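Long-range contact in putative citrate lyase, alfa subunit (Streptococcus mutans, PDB 2HJ0), which is a putative citrate lyase alpha subunit of the CitF family, built on two large, mainly parallel beta-sheets with helices packed around them: residues 185-193 and 327-336. Residues are numbered along the deposited sequence; the frame is centred on the assembly and turned at random.
Sequences TTCGSLGYA and DVQDFDHPSA
D330 reaches across to the backbone of S189: its carboxylate oxygen OD1 accepts from S189 N at 2.8 Å, in a bond with an N-H...O angle of 161° that meets the oxygen nearly along its C-O axis. With CG of D330 anti to its own carbonyl carbon, chi1 -68° turns the carboxylate to the N-H side of the G188-S189 peptide. D330 OD1 and the methyl CB of A336 both lie against G188 CA, the methyl at 3.4 Å. S189 folds its hydroxyl back in an ST turn, OG accepting from G191 N at 3.2 Å, while the same OG lies 3.2 Å from D327 O and its CB rests beside D327 OD1. D327 OD2 is hydrogen-bonded to H346 NE2. Farther along, the amide of Q329 comes in at the edge of the Y192 ring, CD in the ring plane, with the two planes 85° apart and Y192 OH 3.2 Å from Q329 OE1. The V328 side chain crosses that of Y192 at about a right angle, CG2 4.0 Å from Y192 CE1; separately, V328 O lies above one face of the ring, displaced toward the rim, and accepts from H72 NE2, while H71 stacks on the ring. A bound citric acid lies beside the Q329 side chain and may mark a pocket there. The loop leading into helix 191-199 is thus laid along short strand 329-330, which pairs with strand 308-309, and against the start of helix 333-341, where D332 is the N-cap; helix 351-355 packs on Y192 and V328.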
loop_
_atom_site.group_PDB
_atom_site.type_symbol
_atom_site.label_atom_id
_atom_site.label_comp_id
_atom_site.label_asym_id
_atom_site.label_seq_id
_atom_site.Cartn_x
_atom_site.Cartn_y
_atom_site.Cartn_z
ATOM N N THR A 185 -11.241 14.123 15.588
ATOM C CA THR A 185 -10.977 15.126 14.582
ATOM C C THR A 185 -10.677 14.434 13.267
ATOM O O THR A 185 -9.542 14.477 12.782
ATOM C CB THR A 185 -9.765 15.973 14.969
ATOM O OG1 THR A 185 -9.874 16.367 16.341
ATOM C CG2 THR A 185 -9.683 17.211 14.091
ATOM N N THR A 186 -11.691 13.795 12.691
ATOM C CA THR A 186 -11.538 13.074 11.425
ATOM C C THR A 186 -11.525 13.974 10.196
ATOM O O THR A 186 -11.884 15.138 10.270
ATOM C CB THR A 186 -12.682 12.054 11.237
ATOM O OG1 THR A 186 -13.921 12.759 11.054
ATOM C CG2 THR A 186 -12.794 11.142 12.457
ATOM N N CYS A 187 -11.116 13.426 9.063
ATOM C CA CYS A 187 -11.094 14.190 7.816
ATOM C C CYS A 187 -11.392 13.256 6.645
ATOM O O CYS A 187 -11.389 13.666 5.486
ATOM C CB CYS A 187 -9.726 14.821 7.608
ATOM S SG CYS A 187 -8.415 13.601 7.546
ATOM N N GLY A 188 -11.629 11.989 6.964
ATOM C CA GLY A 188 -11.923 11.018 5.933
ATOM C C GLY A 188 -10.685 10.468 5.245
ATOM O O GLY A 188 -9.777 9.945 5.894
ATOM N N SER A 189 -10.650 10.581 3.923
ATOM C CA SER A 189 -9.525 10.091 3.159
ATOM C C SER A 189 -8.206 10.755 3.549
ATOM O O SER A 189 -8.184 11.849 4.120
ATOM C CB SER A 189 -9.771 10.308 1.675
ATOM O OG SER A 189 -8.617 9.957 0.935
ATOM N N LEU A 190 -7.111 10.066 3.242
ATOM C CA LEU A 190 -5.761 10.546 3.521
ATOM C C LEU A 190 -4.878 10.352 2.295
ATOM O O LEU A 190 -3.680 10.120 2.421
ATOM C CB LEU A 190 -5.165 9.782 4.692
ATOM C CG LEU A 190 -5.698 10.182 6.057
ATOM C CD1 LEU A 190 -5.040 9.318 7.119
ATOM C CD2 LEU A 190 -5.410 11.666 6.316
ATOM N N GLY A 191 -5.491 10.463 1.118
ATOM C CA GLY A 191 -4.785 10.280 -0.135
ATOM C C GLY A 191 -3.528 11.096 -0.376
ATOM O O GLY A 191 -2.590 10.603 -0.998
ATOM N N TYR A 192 -3.488 12.338 0.088
ATOM C CA TYR A 192 -2.288 13.117 -0.143
ATOM C C TYR A 192 -1.209 12.678 0.849
ATOM O O TYR A 192 -0.047 12.576 0.486
ATOM C CB TYR A 192 -2.571 14.624 -0.033
ATOM C CG TYR A 192 -3.616 15.120 -1.017
ATOM C CD1 TYR A 192 -3.503 14.852 -2.385
ATOM C CD2 TYR A 192 -4.760 15.796 -0.569
ATOM C CE1 TYR A 192 -4.514 15.232 -3.283
ATOM C CE2 TYR A 192 -5.775 16.184 -1.451
ATOM C CZ TYR A 192 -5.651 15.895 -2.806
ATOM O OH TYR A 192 -6.667 16.229 -3.678
ATOM N N ALA A 193 -1.584 12.380 2.091
ATOM C CA ALA A 193 -0.592 11.957 3.076
ATOM C C ALA A 193 -0.046 10.555 2.820
ATOM O O ALA A 193 1.113 10.263 3.130
ATOM C CB ALA A 193 -1.175 12.027 4.473
ATOM N N ASP A 327 -12.126 7.995 -3.631
ATOM C CA ASP A 327 -11.919 9.219 -2.855
ATOM C C ASP A 327 -10.468 9.554 -2.509
ATOM O O ASP A 327 -9.792 8.782 -1.829
ATOM C CB ASP A 327 -12.726 9.088 -1.550
ATOM C CG ASP A 327 -12.833 10.384 -0.776
ATOM O OD1 ASP A 327 -11.910 11.216 -0.845
ATOM O OD2 ASP A 327 -13.856 10.554 -0.077
ATOM N N VAL A 328 -10.001 10.716 -2.955
ATOM C CA VAL A 328 -8.640 11.125 -2.642
ATOM C C VAL A 328 -8.685 12.228 -1.586
ATOM O O VAL A 328 -7.695 12.522 -0.916
ATOM C CB VAL A 328 -7.901 11.643 -3.881
ATOM C CG1 VAL A 328 -8.414 13.026 -4.272
ATOM C CG2 VAL A 328 -6.416 11.671 -3.597
ATOM N N GLN A 329 -9.851 12.834 -1.445
ATOM C CA GLN A 329 -10.035 13.881 -0.461
ATOM C C GLN A 329 -11.515 14.193 -0.244
ATOM O O GLN A 329 -12.290 14.281 -1.194
ATOM C CB GLN A 329 -9.298 15.141 -0.892
ATOM C CG GLN A 329 -9.815 16.358 -0.210
ATOM C CD GLN A 329 -9.010 17.576 -0.534
ATOM O OE1 GLN A 329 -8.608 17.786 -1.688
ATOM N NE2 GLN A 329 -8.765 18.402 0.481
ATOM N N ASP A 330 -11.902 14.356 1.015
ATOM C CA ASP A 330 -13.284 14.664 1.339
ATOM C C ASP A 330 -13.445 16.148 1.555
ATOM O O ASP A 330 -12.544 16.799 2.069
ATOM C CB ASP A 330 -13.702 13.924 2.595
ATOM C CG ASP A 330 -13.769 12.452 2.385
ATOM O OD1 ASP A 330 -13.070 11.715 3.114
ATOM O OD2 ASP A 330 -14.524 12.030 1.482
ATOM N N PHE A 331 -14.603 16.677 1.176
ATOM C CA PHE A 331 -14.870 18.098 1.325
ATOM C C PHE A 331 -15.970 18.460 2.341
ATOM O O PHE A 331 -16.446 19.598 2.371
ATOM C CB PHE A 331 -15.180 18.701 -0.045
ATOM C CG PHE A 331 -13.950 19.059 -0.844
ATOM C CD1 PHE A 331 -13.520 20.377 -0.932
ATOM C CD2 PHE A 331 -13.215 18.078 -1.499
ATOM C CE1 PHE A 331 -12.376 20.706 -1.663
ATOM C CE2 PHE A 331 -12.075 18.403 -2.229
ATOM C CZ PHE A 331 -11.655 19.715 -2.311
ATOM N N ASP A 332 -16.379 17.492 3.159
ATOM C CA ASP A 332 -17.376 17.723 4.204
ATOM C C ASP A 332 -17.498 16.489 5.093
ATOM O O ASP A 332 -17.238 15.370 4.656
ATOM C CB ASP A 332 -18.739 18.111 3.614
ATOM C CG ASP A 332 -19.303 17.061 2.699
ATOM O OD1 ASP A 332 -20.320 17.348 2.038
ATOM O OD2 ASP A 332 -18.739 15.948 2.632
ATOM N N HIS A 333 -17.886 16.694 6.344
ATOM C CA HIS A 333 -17.991 15.590 7.283
ATOM C C HIS A 333 -18.747 14.361 6.772
ATOM O O HIS A 333 -18.259 13.234 6.871
ATOM C CB HIS A 333 -18.619 16.076 8.587
ATOM C CG HIS A 333 -18.765 15.005 9.616
ATOM N ND1 HIS A 333 -17.683 14.333 10.144
ATOM C CD2 HIS A 333 -19.865 14.450 10.171
ATOM C CE1 HIS A 333 -18.114 13.404 10.977
ATOM N NE2 HIS A 333 -19.433 13.453 11.012
ATOM N N PRO A 334 -19.950 14.554 6.221
ATOM C CA PRO A 334 -20.715 13.407 5.718
ATOM C C PRO A 334 -19.956 12.547 4.707
ATOM O O PRO A 334 -20.087 11.319 4.717
ATOM C CB PRO A 334 -21.976 14.057 5.137
ATOM C CG PRO A 334 -21.515 15.418 4.756
ATOM C CD PRO A 334 -20.636 15.819 5.910
ATOM N N SER A 335 -19.160 13.171 3.838
ATOM C CA SER A 335 -18.386 12.394 2.866
ATOM C C SER A 335 -17.312 11.595 3.574
ATOM O O SER A 335 -17.028 10.457 3.211
ATOM C CB SER A 335 -17.726 13.293 1.831
ATOM O OG SER A 335 -18.687 13.771 0.910
ATOM N N ALA A 336 -16.706 12.190 4.590
ATOM C CA ALA A 336 -15.689 11.474 5.313
ATOM C C ALA A 336 -16.380 10.313 6.016
ATOM O O ALA A 336 -15.856 9.206 6.061
ATOM C CB ALA A 336 -15.012 12.379 6.305
#